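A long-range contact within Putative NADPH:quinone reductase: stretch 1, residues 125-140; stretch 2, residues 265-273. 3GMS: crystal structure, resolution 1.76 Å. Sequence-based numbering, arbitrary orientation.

Stretch 1, residues 125-140: MYINPLTAWVTCTETL
Stretch 2, residues 265-273: IFHLRHWND

Helix 127-139 of stretch 1 packs against Phe266, in an extended segment, and the helix that starts at Leu268, with His267 at the N-cap position but pointing away. The axes cross at 71° and approach to 11.0 Å, a gap filled by large side chains. Register is set by CA-CA distances of 6.4 Å for Thr131-Leu268, 7.7 Å for Thr135-Phe266 and 8.3 Å for Val134-Trp271. Residues 127-136 have phi/psi near -63/-47; Thr137 (-98/-20) and Glu138 (-121/-57) depart from this in the pi-type turn at 135-139, where Val134 O accepts from both Glu138 N (2.8 Å) and Thr139 N (3.1 Å), and Leu140 N reaches Thr135 O at 2.8 Å.

Two hydrogen bonds bracket the apolar contact. Trp271 (chi1 t, chi2 76°) donates NE1 to Glu138 OE1 at 2.9 Å and 164°, OE1 lying at the indole edge, near its plane; Glu138 (m, t) has its OE2 satisfied elsewhere in the structure. Toward the other end, Asn272 ND2 donates to Tyr126 OH at 2.9 Å and 154°, near the plane of the phenol ring. Tyr126 is t and Asn272 m; Asn272 OD1 is bonded elsewhere.

Between them, Val134 (t) places CG1 over the face of the Trp271 indole, 3.5 Å from the centroid of its five-membered ring; Val134 CG1 is also 3.8 Å from Phe266 CE1. Thr135 CG2 lies over one face of the Phe266 ring (chi1 t, chi2 85°), 3.7 Å from its centroid. Thr135 is p, and its OG1 donates to Thr131 O at 2.7 Å. Thr131 (m) donates OG1 to Ile127 O at 2.8 Å, and its CG2 lies 3.9 Å from Phe266 CE2. Leu268 (t, p) lies with CD1 3.9 Å from Leu130 CD2 and CD2 3.9 Å from Tyr126 CE1, while Leu130 CD1 (t, p) meets Trp271 CZ3 at 3.8 Å.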

# COMPACT_ATOMS: atom_id res chain seq x y z
N MET A 125 -2.08 -2.96 7.59
CA MET A 125 -1.60 -4.31 7.25
C MET A 125 -1.71 -4.71 5.77
O MET A 125 -1.01 -5.62 5.32
CB MET A 125 -2.34 -5.35 8.11
CG MET A 125 -1.81 -6.84 8.07
SD MET A 125 -0.26 -7.09 9.02
CE MET A 125 -0.80 -6.65 10.63
N TYR A 126 -2.58 -4.03 5.02
CA TYR A 126 -2.96 -4.50 3.68
C TYR A 126 -2.11 -3.91 2.57
O TYR A 126 -1.24 -4.56 2.05
CB TYR A 126 -4.44 -4.21 3.47
CG TYR A 126 -5.03 -4.57 2.10
CD1 TYR A 126 -4.52 -5.62 1.30
CD2 TYR A 126 -6.17 -3.88 1.67
CE1 TYR A 126 -5.12 -5.92 0.07
CE2 TYR A 126 -6.78 -4.18 0.45
CZ TYR A 126 -6.25 -5.21 -0.33
OH TYR A 126 -6.85 -5.51 -1.54
N ILE A 127 -2.32 -2.66 2.22
CA ILE A 127 -1.84 -2.21 0.94
C ILE A 127 -0.30 -2.23 0.78
O ILE A 127 0.20 -2.86 -0.15
CB ILE A 127 -2.39 -0.77 0.61
CG1 ILE A 127 -3.93 -0.84 0.42
CG2 ILE A 127 -1.77 -0.24 -0.68
CD1 ILE A 127 -4.37 -1.64 -0.79
N ASN A 128 0.41 -1.54 1.65
CA ASN A 128 1.87 -1.51 1.57
C ASN A 128 2.56 -2.86 1.91
O ASN A 128 3.46 -3.26 1.13
CB ASN A 128 2.43 -0.32 2.35
CG ASN A 128 1.99 0.99 1.74
OD1 ASN A 128 1.99 1.09 0.52
ND2 ASN A 128 1.54 1.95 2.55
N PRO A 129 2.15 -3.56 3.00
CA PRO A 129 2.83 -4.81 3.33
C PRO A 129 2.55 -5.89 2.30
O PRO A 129 3.49 -6.57 1.88
CB PRO A 129 2.25 -5.19 4.71
CG PRO A 129 1.85 -3.90 5.30
CD PRO A 129 1.28 -3.13 4.11
N LEU A 130 1.29 -6.06 1.90
CA LEU A 130 1.02 -7.06 0.88
C LEU A 130 1.74 -6.81 -0.47
O LEU A 130 2.28 -7.73 -1.05
CB LEU A 130 -0.47 -7.26 0.69
CG LEU A 130 -0.92 -8.50 -0.06
CD1 LEU A 130 -0.49 -9.80 0.61
CD2 LEU A 130 -2.44 -8.41 -0.17
N THR A 131 1.76 -5.56 -0.92
CA THR A 131 2.50 -5.16 -2.12
C THR A 131 4.00 -5.44 -1.99
O THR A 131 4.63 -6.06 -2.91
CB THR A 131 2.25 -3.68 -2.51
OG1 THR A 131 0.85 -3.51 -2.80
CG2 THR A 131 3.05 -3.32 -3.78
N ALA A 132 4.59 -5.04 -0.86
CA ALA A 132 6.01 -5.25 -0.65
C ALA A 132 6.32 -6.77 -0.59
O ALA A 132 7.25 -7.24 -1.24
CB ALA A 132 6.50 -4.52 0.63
N TRP A 133 5.51 -7.53 0.15
CA TRP A 133 5.72 -8.98 0.32
C TRP A 133 5.59 -9.77 -0.98
O TRP A 133 6.44 -10.63 -1.29
CB TRP A 133 4.72 -9.56 1.31
CG TRP A 133 4.87 -11.07 1.47
CD1 TRP A 133 4.06 -12.03 0.95
CD2 TRP A 133 5.89 -11.75 2.20
NE1 TRP A 133 4.50 -13.29 1.34
CE2 TRP A 133 5.63 -13.14 2.09
CE3 TRP A 133 6.99 -11.33 2.96
CZ2 TRP A 133 6.45 -14.12 2.70
CZ3 TRP A 133 7.80 -12.31 3.58
CH2 TRP A 133 7.51 -13.69 3.43
N VAL A 134 4.50 -9.51 -1.69
CA VAL A 134 4.23 -10.16 -2.97
C VAL A 134 5.29 -9.85 -4.06
O VAL A 134 5.80 -10.77 -4.69
CB VAL A 134 2.77 -9.98 -3.43
CG1 VAL A 134 2.57 -10.56 -4.83
CG2 VAL A 134 1.82 -10.71 -2.47
N THR A 135 5.60 -8.57 -4.26
CA THR A 135 6.61 -8.18 -5.27
C THR A 135 7.96 -8.85 -4.94
O THR A 135 8.60 -9.42 -5.84
CB THR A 135 6.74 -6.63 -5.44
OG1 THR A 135 7.01 -6.02 -4.16
CG2 THR A 135 5.42 -6.00 -6.04
N CYS A 136 8.36 -8.85 -3.66
CA CYS A 136 9.61 -9.52 -3.24
C CYS A 136 9.57 -11.05 -3.41
O CYS A 136 10.53 -11.65 -3.90
CB CYS A 136 10.00 -9.17 -1.79
SG CYS A 136 10.61 -7.45 -1.62
N THR A 137 8.49 -11.70 -3.02
CA THR A 137 8.55 -13.14 -2.91
C THR A 137 7.99 -13.87 -4.12
O THR A 137 8.27 -15.07 -4.32
CB THR A 137 7.86 -13.65 -1.64
OG1 THR A 137 6.46 -13.32 -1.64
CG2 THR A 137 8.57 -13.07 -0.39
N GLU A 138 7.17 -13.17 -4.90
CA GLU A 138 6.48 -13.80 -6.02
C GLU A 138 6.82 -13.17 -7.33
O GLU A 138 7.31 -13.86 -8.24
CB GLU A 138 4.97 -13.86 -5.77
CG GLU A 138 4.61 -14.74 -4.60
CD GLU A 138 3.13 -15.09 -4.53
OE1 GLU A 138 2.39 -14.91 -5.54
OE2 GLU A 138 2.71 -15.55 -3.45
N THR A 139 6.58 -11.87 -7.46
CA THR A 139 6.68 -11.22 -8.76
C THR A 139 8.15 -11.13 -9.19
O THR A 139 8.50 -11.44 -10.33
CB THR A 139 6.08 -9.80 -8.72
OG1 THR A 139 4.90 -9.77 -7.87
CG2 THR A 139 5.77 -9.34 -10.15
N LEU A 140 9.00 -10.76 -8.25
CA LEU A 140 10.45 -10.76 -8.51
C LEU A 140 11.11 -12.05 -8.04
O LEU A 140 12.19 -12.40 -8.53
CB LEU A 140 11.13 -9.56 -7.87
CG LEU A 140 10.70 -8.15 -8.29
CD1 LEU A 140 11.36 -7.14 -7.34
CD2 LEU A 140 11.04 -7.81 -9.75
N ILE A 265 4.39 -4.49 -14.94
CA ILE A 265 3.63 -3.57 -14.11
C ILE A 265 2.93 -4.42 -13.05
O ILE A 265 2.27 -5.40 -13.39
CB ILE A 265 2.54 -2.81 -14.92
CG1 ILE A 265 3.14 -1.97 -16.04
CG2 ILE A 265 1.76 -1.86 -14.02
CD1 ILE A 265 3.15 -2.62 -17.39
N PHE A 266 3.06 -4.04 -11.78
CA PHE A 266 2.39 -4.79 -10.71
C PHE A 266 1.15 -4.05 -10.22
O PHE A 266 1.21 -2.84 -9.95
CB PHE A 266 3.32 -5.04 -9.52
CG PHE A 266 2.67 -5.79 -8.41
CD1 PHE A 266 2.63 -7.20 -8.44
CD2 PHE A 266 2.10 -5.10 -7.32
CE1 PHE A 266 2.00 -7.89 -7.41
CE2 PHE A 266 1.45 -5.77 -6.31
CZ PHE A 266 1.41 -7.18 -6.33
N HIS A 267 0.05 -4.78 -10.08
CA HIS A 267 -1.22 -4.25 -9.53
C HIS A 267 -1.69 -5.24 -8.45
O HIS A 267 -1.99 -6.39 -8.78
CB HIS A 267 -2.32 -4.32 -10.61
CG HIS A 267 -2.05 -3.53 -11.86
ND1 HIS A 267 -2.47 -2.22 -12.02
CD2 HIS A 267 -1.42 -3.86 -13.02
CE1 HIS A 267 -2.10 -1.77 -13.21
NE2 HIS A 267 -1.46 -2.75 -13.84
N LEU A 268 -1.82 -4.80 -7.20
CA LEU A 268 -2.44 -5.66 -6.18
C LEU A 268 -3.85 -6.11 -6.60
O LEU A 268 -4.27 -7.25 -6.35
CB LEU A 268 -2.50 -4.91 -4.84
CG LEU A 268 -2.48 -5.75 -3.56
CD1 LEU A 268 -1.40 -6.85 -3.55
CD2 LEU A 268 -2.30 -4.83 -2.34
N ARG A 269 -4.58 -5.23 -7.27
CA ARG A 269 -5.85 -5.55 -7.93
C ARG A 269 -5.81 -6.92 -8.63
O ARG A 269 -6.71 -7.78 -8.47
CB ARG A 269 -6.08 -4.47 -9.01
CG ARG A 269 -7.41 -4.41 -9.65
CD ARG A 269 -7.66 -2.95 -9.97
NE ARG A 269 -6.90 -2.53 -11.14
CZ ARG A 269 -7.24 -2.85 -12.39
NH1 ARG A 269 -8.32 -3.61 -12.60
NH2 ARG A 269 -6.52 -2.42 -13.42
N HIS A 270 -4.77 -7.10 -9.44
CA HIS A 270 -4.61 -8.30 -10.22
C HIS A 270 -4.16 -9.47 -9.37
O HIS A 270 -4.74 -10.54 -9.47
CB HIS A 270 -3.62 -8.03 -11.35
CG HIS A 270 -4.13 -7.00 -12.31
ND1 HIS A 270 -5.46 -6.96 -12.70
CD2 HIS A 270 -3.52 -5.97 -12.93
CE1 HIS A 270 -5.63 -5.96 -13.55
NE2 HIS A 270 -4.47 -5.34 -13.69
N TRP A 271 -3.15 -9.25 -8.53
CA TRP A 271 -2.66 -10.34 -7.66
C TRP A 271 -3.80 -10.98 -6.85
O TRP A 271 -3.93 -12.23 -6.76
CB TRP A 271 -1.56 -9.87 -6.73
CG TRP A 271 -0.95 -11.07 -6.00
CD1 TRP A 271 -0.09 -11.97 -6.52
CD2 TRP A 271 -1.23 -11.49 -4.65
NE1 TRP A 271 0.24 -12.93 -5.55
CE2 TRP A 271 -0.45 -12.65 -4.41
CE3 TRP A 271 -2.03 -10.98 -3.62
CZ2 TRP A 271 -0.47 -13.33 -3.17
CZ3 TRP A 271 -2.03 -11.63 -2.37
CH2 TRP A 271 -1.25 -12.81 -2.17
N ASN A 272 -4.63 -10.13 -6.23
CA ASN A 272 -5.83 -10.58 -5.51
C ASN A 272 -6.67 -11.57 -6.30
O ASN A 272 -7.23 -12.50 -5.71
CB ASN A 272 -6.72 -9.38 -5.15
CG ASN A 272 -6.19 -8.56 -3.97
OD1 ASN A 272 -5.19 -8.91 -3.34
ND2 ASN A 272 -6.89 -7.46 -3.65
N ASP A 273 -6.78 -11.38 -7.62
CA ASP A 273 -7.59 -12.27 -8.45
C ASP A 273 -6.83 -13.48 -8.99
O ASP A 273 -7.48 -14.36 -9.53
CB ASP A 273 -8.17 -11.50 -9.64
CG ASP A 273 -9.31 -10.56 -9.23
OD1 ASP A 273 -9.87 -10.71 -8.14
OD2 ASP A 273 -9.64 -9.67 -10.04